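Local coordinates for glideosome-associated protein 50 (Plasmodium falciparum 3D7, PDB 3TGH), which belongs to the glideosome complex of gliding motility and host cell invasion and may help assemble and fasten it at the inner membrane complex, at residues Q19-N22 against A23-K27; D47-G51 against L52-A56; T159-S163 against S164-Y168. One frame throughout, in Å; residues are numbered along the deposited sequence.

Interaction 1 of 3, residues Q19-N22 against A23-K27; sequences QILN and AKYFK
A23 turns its backbone N back to the carbonyl of Q19, one helical turn earlier, in a 2.9 Å bond from A23 N to Q19 O. Its methyl group stays on the same turn, with A23 CB 3.4 Å from Q19 O and nearly as close to the carbonyl oxygen of I20. K24 repeats the step more loosely: K24 N reaches I20 O at 3.3 Å, and a weak second approach to the carbonyl of L21 shares the same N-H. Beyond CG the lysine chain runs out extended, passing over one face of the Y25 ring near its rim, with K24 CE 3.9 Å above the ring plane.

Y25 makes the main side-chain contact. CG of L21 is anti to its own backbone N (chi1 -176°), whereas CG of Y25 sits beside its backbone N (chi1 -69°); the two side chains thereby lie next to each other and point the same way. One branch of the leucine does the touching, L21 CD1 to Y25 CE1 at 3.8 Å. Beneath them the backbone bond from Y25 N to L21 O is weak. F26 has the shortest of the backbone bonds across this turn, F26 N to N22 O at 2.8 Å, and its CB rests against the same oxygen while the ring leads off to meet F276 edge-to-face. K27 closes the turn with a backbone bond to A23.

The buried amide of N22 is held by the carbonyls of G253 and G275 through ND2, and NE2 of Q19 by that of L60. Here i-to-i+4 bonding and an i-to-i+4 leucine-tyrosine pair belong to helix 17-32, the crossover helix of the beta-alpha-beta unit between strands 4-8 and 37-40 in the calcineurin-like phosphoesterase fold.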
ATOM      1  N   GLN A  19      -1.201  -6.262 -17.904  1.00 31.48           N
ATOM      2  CA  GLN A  19      -2.186  -5.575 -17.058  1.00 30.59           C
ATOM      3  C   GLN A  19      -3.553  -6.251 -17.145  1.00 30.64           C
ATOM      4  O   GLN A  19      -4.219  -6.466 -16.126  1.00 28.22           O
ATOM      5  CB  GLN A  19      -2.343  -4.100 -17.436  1.00 30.56           C
ATOM      6  CG  GLN A  19      -3.204  -3.315 -16.422  1.00 30.43           C
ATOM      7  CD  GLN A  19      -3.950  -2.115 -17.012  1.00 33.93           C
ATOM      8  OE1 GLN A  19      -4.229  -2.057 -18.213  1.00 36.17           O
ATOM      9  NE2 GLN A  19      -4.309  -1.169 -16.149  1.00 28.31           N
ATOM     10  N   ILE A  20      -3.954  -6.577 -18.369  1.00 32.08           N
ATOM     11  CA  ILE A  20      -5.285  -7.110 -18.652  1.00 33.53           C
ATOM     12  C   ILE A  20      -5.416  -8.553 -18.153  1.00 33.21           C
ATOM     13  O   ILE A  20      -6.435  -8.922 -17.563  1.00 30.91           O
ATOM     14  CB  ILE A  20      -5.596  -7.056 -20.172  1.00 36.67           C
ATOM     15  CG1 ILE A  20      -5.501  -5.619 -20.706  1.00 39.35           C
ATOM     16  CG2 ILE A  20      -6.983  -7.628 -20.469  1.00 38.04           C
ATOM     17  CD1 ILE A  20      -6.416  -4.634 -20.005  1.00 41.87           C
ATOM     18  N   LEU A  21      -4.382  -9.357 -18.390  1.00 33.80           N
ATOM     19  CA  LEU A  21      -4.340 -10.729 -17.885  1.00 34.56           C
ATOM     20  C   LEU A  21      -4.363 -10.723 -16.358  1.00 33.24           C
ATOM     21  O   LEU A  21      -5.100 -11.483 -15.738  1.00 31.59           O
ATOM     22  CB  LEU A  21      -3.086 -11.449 -18.404  1.00 36.59           C
ATOM     23  CG  LEU A  21      -2.913 -12.930 -18.053  1.00 39.49           C
ATOM     24  CD1 LEU A  21      -4.116 -13.744 -18.515  1.00 41.14           C
ATOM     25  CD2 LEU A  21      -1.621 -13.478 -18.656  1.00 41.49           C
ATOM     26  N   ASN A  22      -3.564  -9.844 -15.756  1.00 31.34           N
ATOM     27  CA  ASN A  22      -3.499  -9.728 -14.306  1.00 29.87           C
ATOM     28  C   ASN A  22      -4.851  -9.324 -13.712  1.00 29.18           C
ATOM     29  O   ASN A  22      -5.270  -9.869 -12.690  1.00 28.40           O
ATOM     30  CB  ASN A  22      -2.401  -8.727 -13.901  1.00 29.45           C
ATOM     31  CG  ASN A  22      -1.870  -8.967 -12.504  1.00 31.89           C
ATOM     32  OD1 ASN A  22      -1.843 -10.097 -12.024  1.00 31.12           O
ATOM     33  ND2 ASN A  22      -1.427  -7.900 -11.845  1.00 33.11           N
ATOM     34  N   ALA A  23      -5.535  -8.386 -14.370  1.00 28.78           N
ATOM     35  CA  ALA A  23      -6.849  -7.910 -13.926  1.00 28.58           C
ATOM     36  C   ALA A  23      -7.882  -9.037 -13.855  1.00 29.01           C
ATOM     37  O   ALA A  23      -8.722  -9.067 -12.953  1.00 28.69           O
ATOM     38  CB  ALA A  23      -7.349  -6.791 -14.847  1.00 27.45           C
ATOM     39  N   LYS A  24      -7.810  -9.963 -14.802  1.00 29.48           N
ATOM     40  CA  LYS A  24      -8.708 -11.120 -14.829  1.00 31.82           C
ATOM     41  C   LYS A  24      -8.546 -11.964 -13.560  1.00 30.08           C
ATOM     42  O   LYS A  24      -9.527 -12.266 -12.876  1.00 29.88           O
ATOM     43  CB  LYS A  24      -8.454 -11.929 -16.112  1.00 34.82           C
ATOM     44  CG  LYS A  24      -8.950 -13.367 -16.129  1.00 43.55           C
ATOM     45  CD  LYS A  24      -8.420 -14.088 -17.374  1.00 47.77           C
ATOM     46  CE  LYS A  24      -8.222 -15.577 -17.149  1.00 53.71           C
ATOM     47  NZ  LYS A  24      -7.523 -16.203 -18.317  1.00 57.78           N
ATOM     48  N   TYR A  25      -7.306 -12.308 -13.225  1.00 29.32           N
ATOM     49  CA  TYR A  25      -7.036 -13.092 -12.017  1.00 27.86           C
ATOM     50  C   TYR A  25      -7.308 -12.309 -10.737  1.00 26.86           C
ATOM     51  O   TYR A  25      -7.770 -12.877  -9.749  1.00 28.09           O
ATOM     52  CB  TYR A  25      -5.600 -13.625 -12.032  1.00 29.68           C
ATOM     53  CG  TYR A  25      -5.389 -14.692 -13.086  1.00 31.10           C
ATOM     54  CD1 TYR A  25      -4.505 -14.504 -14.142  1.00 32.09           C
ATOM     55  CD2 TYR A  25      -6.094 -15.887 -13.030  1.00 33.54           C
ATOM     56  CE1 TYR A  25      -4.329 -15.492 -15.114  1.00 36.58           C
ATOM     57  CE2 TYR A  25      -5.923 -16.876 -13.988  1.00 34.95           C
ATOM     58  CZ  TYR A  25      -5.043 -16.677 -15.024  1.00 37.34           C
ATOM     59  OH  TYR A  25      -4.882 -17.673 -15.964  1.00 41.52           O
ATOM     60  N   PHE A  26      -7.012 -11.012 -10.762  1.00 25.56           N
ATOM     61  CA  PHE A  26      -7.293 -10.104  -9.651  1.00 25.66           C
ATOM     62  C   PHE A  26      -8.763 -10.172  -9.258  1.00 25.83           C
ATOM     63  O   PHE A  26      -9.088 -10.372  -8.088  1.00 27.49           O
ATOM     64  CB  PHE A  26      -6.905  -8.676 -10.056  1.00 27.03           C
ATOM     65  CG  PHE A  26      -6.795  -7.702  -8.909  1.00 24.30           C
ATOM     66  CD1 PHE A  26      -5.927  -7.935  -7.853  1.00 24.48           C
ATOM     67  CD2 PHE A  26      -7.512  -6.516  -8.928  1.00 27.11           C
ATOM     68  CE1 PHE A  26      -5.814  -7.014  -6.809  1.00 25.33           C
ATOM     69  CE2 PHE A  26      -7.401  -5.598  -7.885  1.00 25.69           C
ATOM     70  CZ  PHE A  26      -6.549  -5.851  -6.836  1.00 26.94           C
ATOM     71  N   LYS A  27      -9.641 -10.006 -10.244  1.00 27.32           N
ATOM     72  CA  LYS A  27     -11.085 -10.100 -10.032  1.00 28.55           C
ATOM     73  C   LYS A  27     -11.511 -11.475  -9.508  1.00 29.14           C
ATOM     74  O   LYS A  27     -12.345 -11.564  -8.605  1.00 30.20           O
ATOM     75  CB  LYS A  27     -11.840  -9.801 -11.328  1.00 30.97           C
ATOM     76  CG  LYS A  27     -11.735  -8.355 -11.803  1.00 35.18           C
ATOM     77  CD  LYS A  27     -12.290  -8.230 -13.217  1.00 36.41           C
ATOM     78  CE  LYS A  27     -12.030  -6.874 -13.810  1.00 37.18           C
ATOM     79  NZ  LYS A  27     -12.508  -6.812 -15.218  1.00 36.56           N
TER

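Interaction 2 of 3, residues D47-G51 against L52-A56; sequences DGVKG and LNDPA. With SO4 (sulfate ion), chain B.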
ATOM      1  N   ASP A  47       2.644   6.497 -16.670  1.00 31.06           N
ATOM      2  CA  ASP A  47       2.939   7.724 -17.413  1.00 35.74           C
ATOM      3  C   ASP A  47       2.252   8.958 -16.819  1.00 34.95           C
ATOM      4  O   ASP A  47       2.237  10.019 -17.446  1.00 37.28           O
ATOM      5  CB  ASP A  47       2.554   7.553 -18.887  1.00 37.83           C
ATOM      6  CG  ASP A  47       3.421   6.526 -19.602  1.00 45.58           C
ATOM      7  OD1 ASP A  47       4.659   6.520 -19.397  1.00 51.80           O
ATOM      8  OD2 ASP A  47       2.865   5.728 -20.383  1.00 51.87           O
ATOM      9  N   GLY A  48       1.724   8.827 -15.599  1.00 32.52           N
ATOM     10  CA  GLY A  48       0.969   9.899 -14.945  1.00 32.25           C
ATOM     11  C   GLY A  48      -0.392  10.109 -15.578  1.00 31.09           C
ATOM     12  O   GLY A  48      -0.715   9.482 -16.586  1.00 31.92           O
ATOM     13  N   VAL A  49      -1.202  10.972 -14.973  1.00 30.53           N
ATOM     14  CA  VAL A  49      -2.422  11.468 -15.627  1.00 30.30           C
ATOM     15  C   VAL A  49      -2.276  12.969 -15.845  1.00 31.04           C
ATOM     16  O   VAL A  49      -1.537  13.645 -15.118  1.00 30.18           O
ATOM     17  CB  VAL A  49      -3.713  11.196 -14.809  1.00 32.98           C
ATOM     18  CG1 VAL A  49      -4.026   9.712 -14.766  1.00 33.46           C
ATOM     19  CG2 VAL A  49      -3.594  11.775 -13.417  1.00 29.52           C
ATOM     20  N   LYS A  50      -2.995  13.478 -16.835  1.00 31.81           N
ATOM     21  CA  LYS A  50      -2.900  14.879 -17.241  1.00 34.39           C
ATOM     22  C   LYS A  50      -3.923  15.772 -16.549  1.00 31.90           C
ATOM     23  O   LYS A  50      -3.788  16.990 -16.571  1.00 31.52           O
ATOM     24  CB  LYS A  50      -3.077  15.001 -18.751  1.00 36.95           C
ATOM     25  CG  LYS A  50      -1.945  14.382 -19.553  1.00 43.74           C
ATOM     26  CD  LYS A  50      -2.206  14.517 -21.041  1.00 48.73           C
ATOM     27  CE  LYS A  50      -1.030  13.995 -21.863  1.00 52.46           C
ATOM     28  NZ  LYS A  50      -1.256  14.188 -23.321  0.54 53.47           N
ATOM     29  N   GLY A  51      -4.940  15.162 -15.943  1.00 30.60           N
ATOM     30  CA  GLY A  51      -5.999  15.903 -15.280  1.00 27.10           C
ATOM     31  C   GLY A  51      -7.153  15.003 -14.875  1.00 27.05           C
ATOM     32  O   GLY A  51      -7.096  13.781 -15.041  1.00 24.52           O
ATOM     33  N   LEU A  52      -8.203  15.626 -14.354  1.00 27.12           N
ATOM     34  CA  LEU A  52      -9.396  14.916 -13.879  1.00 28.74           C
ATOM     35  C   LEU A  52     -10.134  14.170 -14.990  1.00 29.02           C
ATOM     36  O   LEU A  52     -10.735  13.125 -14.753  1.00 28.07           O
ATOM     37  CB  LEU A  52     -10.364  15.906 -13.224  1.00 29.43           C
ATOM     38  CG  LEU A  52      -9.985  16.462 -11.860  1.00 34.03           C
ATOM     39  CD1 LEU A  52     -10.896  17.651 -11.523  1.00 35.82           C
ATOM     40  CD2 LEU A  52     -10.091  15.370 -10.804  1.00 32.01           C
ATOM     41  N   ASN A  53     -10.091  14.720 -16.201  1.00 28.99           N
ATOM     42  CA  ASN A  53     -10.813  14.155 -17.334  1.00 31.13           C
ATOM     43  C   ASN A  53      -9.918  13.465 -18.372  1.00 32.65           C
ATOM     44  O   ASN A  53     -10.352  13.199 -19.493  1.00 33.45           O
ATOM     45  CB  ASN A  53     -11.668  15.254 -17.970  1.00 33.56           C
ATOM     46  CG  ASN A  53     -12.689  15.803 -17.003  1.00 35.42           C
ATOM     47  OD1 ASN A  53     -13.557  15.071 -16.546  1.00 40.57           O
ATOM     48  ND2 ASN A  53     -12.571  17.080 -16.655  1.00 35.23           N
ATOM     49  N   ASP A  54      -8.677  13.168 -17.990  1.00 31.60           N
ATOM     50  CA  ASP A  54      -7.778  12.358 -18.810  1.00 32.77           C
ATOM     51  C   ASP A  54      -8.494  11.040 -19.140  1.00 32.66           C
ATOM     52  O   ASP A  54      -8.988  10.366 -18.231  1.00 31.61           O
ATOM     53  CB  ASP A  54      -6.477  12.088 -18.031  1.00 32.40           C
ATOM     54  CG  ASP A  54      -5.375  11.457 -18.883  1.00 34.15           C
ATOM     55  OD1 ASP A  54      -5.678  10.769 -19.878  1.00 34.67           O
ATOM     56  OD2 ASP A  54      -4.183  11.643 -18.539  1.00 32.10           O
ATOM     57  N   PRO A  55      -8.578  10.676 -20.439  1.00 33.57           N
ATOM     58  CA  PRO A  55      -9.123   9.369 -20.833  1.00 34.02           C
ATOM     59  C   PRO A  55      -8.484   8.182 -20.101  1.00 32.71           C
ATOM     60  O   PRO A  55      -9.117   7.129 -19.967  1.00 31.96           O
ATOM     61  CB  PRO A  55      -8.800   9.294 -22.328  1.00 37.54           C
ATOM     62  CG  PRO A  55      -8.784  10.706 -22.774  1.00 38.62           C
ATOM     63  CD  PRO A  55      -8.274  11.517 -21.615  1.00 36.80           C
ATOM     64  N   ALA A  56      -7.247   8.358 -19.631  1.00 30.24           N
ATOM     65  CA  ALA A  56      -6.533   7.306 -18.905  1.00 30.25           C
ATOM     66  C   ALA A  56      -7.284   6.783 -17.673  1.00 29.60           C
ATOM     67  O   ALA A  56      -7.162   5.605 -17.340  1.00 29.23           O
ATOM     68  CB  ALA A  56      -5.134   7.785 -18.517  1.00 29.78           C
TER
HETATM   69  S   SO4 B 501      -9.055  18.440 -16.973  0.50 36.41           S
HETATM   70  O1  SO4 B 501     -10.508  18.511 -17.114  0.50 36.62           O
HETATM   71  O2  SO4 B 501      -8.483  19.705 -17.398  0.50 29.55           O
HETATM   72  O3  SO4 B 501      -8.713  18.193 -15.575  0.50 34.76           O
HETATM   73  O4  SO4 B 501      -8.545  17.352 -17.799  0.50 33.88           O
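K50 N reaches D54 OD2 at 2.8 Å, the shortest bond between the two segments, with an N-H...O angle of 158°, using the anti lone pair, which faces away from OD1. A56 N meets the other oxygen, D54 OD1, at 2.9 Å from above the carboxylate plane. With CG anti to the backbone N (chi1 -170°), the carboxylate of D54 reaches the N-H of K50, and the two bonds fix its rotation. OD2 also lies against V49 CA and the CB of K50. The amino group of K50 remains well away, K50 NZ being 6.2 Å from D54 OD2, a separation at which its charge could add only a modest attraction.

A weak backbone bond from D54 N to G51 O closes a type I turn across L52 and N53. G51 O also accepts from the indole N-H of W57, and the carbonyl of K50 from the side chain of N88. A sulfate, probably from the crystallisation liquor, binds at this turn. L52 N binds SO4 O3 at 2.9 Å and the amide N53 ND2 binds SO4 O1 at 2.6 Å, while N53 N adds a weak bond to O4. G51, without a side chain, passes close by, its CA 3.6 Å from SO4 O3. V49 CG1 and A56 CB approach loosely, 4.4 Å apart.

An aspartate placed just before the first turn, accepting from a main-chain N-H two residues on, makes a capping bond at the turn that leads into helix 56-62.

Interaction 3 of 3, residues T159-S163 against S164-Y168; sequences TWVLS and SNFPY
W160 and F166 meet in an offset edge-to-face pair within two consecutive type I turns, W160-S163 and S163-F166, that lead from strand 148-156 toward helix 169-189 in the calcineurin-like fold. The planes stand at 84° and the ring centres are 5.2 Å apart: F166 presents its CD1 edge to one face of the indole's six-membered ring, near the rim, and F166 CD1 comes within 3.4 Å of W160 CZ3. Both side chains have CG anti to the backbone N (W160 chi1 -171°), and they cross at about a right angle. H172, a ligand of one metal cation, also touches F166, and its ND1 is hydrogen-bonded to the carbonyl of V161, so F166 and V161 pack beside a metal ligand.

Apolar contacts fill in around the rings. V161 CA lies over the F166 face in a CH-pi contact, and V161 CG2 touches F166 CE1 at 3.8 Å, the two side chains lying alongside. P167 CD and N165 CB approach the indole obliquely, the former near CH2 and the latter near NE1.

Polar bonds hold the turns. W160 O takes both the backbone N and the hydroxyl of S163; the hydroxyl bond, S163 OG to W160 O, is 2.7 Å and approaches a lone pair of the oxygen within the plane of the carbonyl group. S163 OG in turn accepts from N165 N at 3.3 Å, joining the first turn to the second. A water bridges the second turn, donating to S163 O at 2.8 Å and to F166 O at 2.7 Å.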
ATOM      1  N   THR A 159       6.418   8.299  -0.213  1.00 20.96           N
ATOM      2  CA  THR A 159       7.858   8.200  -0.051  1.00 21.10           C
ATOM      3  C   THR A 159       8.638   9.287  -0.800  1.00 23.04           C
ATOM      4  O   THR A 159       9.807   9.518  -0.483  1.00 25.13           O
ATOM      5  CB  THR A 159       8.383   6.797  -0.413  1.00 21.70           C
ATOM      6  OG1 THR A 159       7.886   6.392  -1.688  1.00 22.64           O
ATOM      7  CG2 THR A 159       7.956   5.778   0.636  1.00 21.32           C
ATOM      8  N   TRP A 160       8.022   9.957  -1.772  1.00 20.96           N
ATOM      9  CA  TRP A 160       8.691  11.075  -2.422  1.00 21.93           C
ATOM     10  C   TRP A 160       8.628  12.329  -1.551  1.00 23.00           C
ATOM     11  O   TRP A 160       9.627  13.039  -1.406  1.00 23.86           O
ATOM     12  CB  TRP A 160       8.163  11.345  -3.833  1.00 23.05           C
ATOM     13  CG  TRP A 160       9.028  12.339  -4.516  1.00 22.50           C
ATOM     14  CD1 TRP A 160      10.368  12.206  -4.781  1.00 26.31           C
ATOM     15  CD2 TRP A 160       8.658  13.646  -4.975  1.00 24.19           C
ATOM     16  NE1 TRP A 160      10.844  13.341  -5.382  1.00 25.42           N
ATOM     17  CE2 TRP A 160       9.819  14.237  -5.525  1.00 27.34           C
ATOM     18  CE3 TRP A 160       7.461  14.365  -5.001  1.00 23.82           C
ATOM     19  CZ2 TRP A 160       9.822  15.525  -6.063  1.00 25.48           C
ATOM     20  CZ3 TRP A 160       7.458  15.636  -5.558  1.00 26.14           C
ATOM     21  CH2 TRP A 160       8.634  16.203  -6.084  1.00 26.54           C
ATOM     22  N   VAL A 161       7.462  12.590  -0.957  1.00 23.16           N
ATOM     23  CA  VAL A 161       7.325  13.687   0.020  1.00 22.91           C
ATOM     24  C   VAL A 161       8.318  13.557   1.179  1.00 22.73           C
ATOM     25  O   VAL A 161       8.873  14.560   1.640  1.00 21.88           O
ATOM     26  CB  VAL A 161       5.894  13.770   0.588  1.00 22.89           C
ATOM     27  CG1 VAL A 161       5.813  14.829   1.691  1.00 25.71           C
ATOM     28  CG2 VAL A 161       4.903  14.088  -0.522  1.00 25.92           C
ATOM     29  N   LEU A 162       8.542  12.325   1.632  1.00 22.69           N
ATOM     30  CA  LEU A 162       9.461  12.048   2.734  1.00 21.70           C
ATOM     31  C   LEU A 162      10.933  12.131   2.324  1.00 23.60           C
ATOM     32  O   LEU A 162      11.807  12.142   3.186  1.00 25.17           O
ATOM     33  CB  LEU A 162       9.202  10.651   3.313  1.00 23.51           C
ATOM     34  CG  LEU A 162       7.877  10.396   4.028  1.00 25.15           C
ATOM     35  CD1 LEU A 162       7.851   8.952   4.553  1.00 29.56           C
ATOM     36  CD2 LEU A 162       7.684  11.403   5.141  1.00 24.19           C
ATOM     37  N   SER A 163      11.205  12.150   1.021  1.00 25.51           N
ATOM     38  CA  SER A 163      12.578  12.191   0.505  1.00 25.59           C
ATOM     39  C   SER A 163      13.186  13.587   0.573  1.00 27.81           C
ATOM     40  O   SER A 163      12.491  14.583   0.756  1.00 26.54           O
ATOM     41  CB  SER A 163      12.623  11.699  -0.948  1.00 25.73           C
ATOM     42  OG  SER A 163      12.262  12.732  -1.843  1.00 26.07           O
ATOM     43  N   SER A 164      14.498  13.653   0.367  1.00 27.33           N
ATOM     44  CA  SER A 164      15.213  14.922   0.380  1.00 29.66           C
ATOM     45  C   SER A 164      14.991  15.761  -0.889  1.00 31.30           C
ATOM     46  O   SER A 164      15.340  16.944  -0.908  1.00 32.59           O
ATOM     47  CB  SER A 164      16.714  14.671   0.580  1.00 31.79           C
ATOM     48  OG  SER A 164      17.235  13.917  -0.495  1.00 33.62           O
ATOM     49  N   ASN A 165      14.429  15.162  -1.945  1.00 30.35           N
ATOM     50  CA  ASN A 165      14.152  15.894  -3.191  1.00 29.37           C
ATOM     51  C   ASN A 165      12.860  16.713  -3.171  1.00 30.09           C
ATOM     52  O   ASN A 165      12.671  17.597  -4.008  1.00 31.46           O
ATOM     53  CB  ASN A 165      14.137  14.952  -4.396  1.00 30.75           C
ATOM     54  CG  ASN A 165      15.537  14.558  -4.843  1.00 29.38           C
ATOM     55  OD1 ASN A 165      16.512  15.207  -4.483  1.00 32.60           O
ATOM     56  ND2 ASN A 165      15.633  13.500  -5.630  1.00 29.15           N
ATOM     57  N   PHE A 166      11.975  16.430  -2.227  1.00 26.24           N
ATOM     58  CA  PHE A 166      10.734  17.186  -2.130  1.00 26.02           C
ATOM     59  C   PHE A 166      11.044  18.636  -1.770  1.00 25.43           C
ATOM     60  O   PHE A 166      11.698  18.908  -0.760  1.00 27.24           O
ATOM     61  CB  PHE A 166       9.791  16.570  -1.111  1.00 25.53           C
ATOM     62  CG  PHE A 166       8.384  17.058  -1.236  1.00 27.06           C
ATOM     63  CD1 PHE A 166       7.599  16.658  -2.301  1.00 27.25           C
ATOM     64  CD2 PHE A 166       7.851  17.933  -0.305  1.00 26.92           C
ATOM     65  CE1 PHE A 166       6.303  17.113  -2.436  1.00 27.27           C
ATOM     66  CE2 PHE A 166       6.546  18.387  -0.431  1.00 27.79           C
ATOM     67  CZ  PHE A 166       5.777  17.982  -1.493  1.00 29.06           C
ATOM     68  N   PRO A 167      10.602  19.575  -2.617  1.00 25.81           N
ATOM     69  CA  PRO A 167      11.079  20.950  -2.492  1.00 29.05           C
ATOM     70  C   PRO A 167      10.408  21.790  -1.404  1.00 28.95           C
ATOM     71  O   PRO A 167      10.961  22.826  -1.023  1.00 32.41           O
ATOM     72  CB  PRO A 167      10.770  21.537  -3.867  1.00 29.48           C
ATOM     73  CG  PRO A 167       9.573  20.810  -4.311  1.00 27.67           C
ATOM     74  CD  PRO A 167       9.766  19.400  -3.818  1.00 27.39           C
ATOM     75  N   TYR A 168       9.233  21.375  -0.929  1.00 30.74           N
ATOM     76  CA  TYR A 168       8.524  22.097   0.137  1.00 29.63           C
ATOM     77  C   TYR A 168       8.901  21.505   1.493  1.00 31.49           C
ATOM     78  O   TYR A 168       8.373  20.458   1.891  1.00 28.29           O
ATOM     79  CB  TYR A 168       7.007  22.004  -0.030  1.00 31.68           C
ATOM     80  CG  TYR A 168       6.418  22.805  -1.160  1.00 32.63           C
ATOM     81  CD1 TYR A 168       6.235  24.185  -1.046  1.00 36.18           C
ATOM     82  CD2 TYR A 168       5.990  22.182  -2.325  1.00 31.86           C
ATOM     83  CE1 TYR A 168       5.677  24.915  -2.081  1.00 38.00           C
ATOM     84  CE2 TYR A 168       5.431  22.901  -3.359  1.00 34.98           C
ATOM     85  CZ  TYR A 168       5.277  24.267  -3.233  1.00 37.85           C
ATOM     86  OH  TYR A 168       4.716  24.971  -4.269  1.00 43.07           O
TER
HETATM   87  O   HOH W   1      12.512  17.348   1.302  1.00 26.15           O

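How the interactions relate
All three are local contacts within the calcineurin-like phosphoesterase region, following one another along the chain without touching. Interaction 1 is regular helix, partly buried, its inner face turned to strand 275-282 of one sheet. Interaction 2 lies on the surface in the loop after strand 37-40, the strand to which helix 17-32 leads, and is held by an aspartate carboxylate accepting backbone N-H groups, with a sulfate, probably from the crystallisation liquor, bound beside it. Interaction 3, whose centre is 33 Å from that of interaction 1 on the opposite side of the chain's centre, is built on aromatic packing and hydrogen bonds of a serine hydroxyl. It alone borders the metal site.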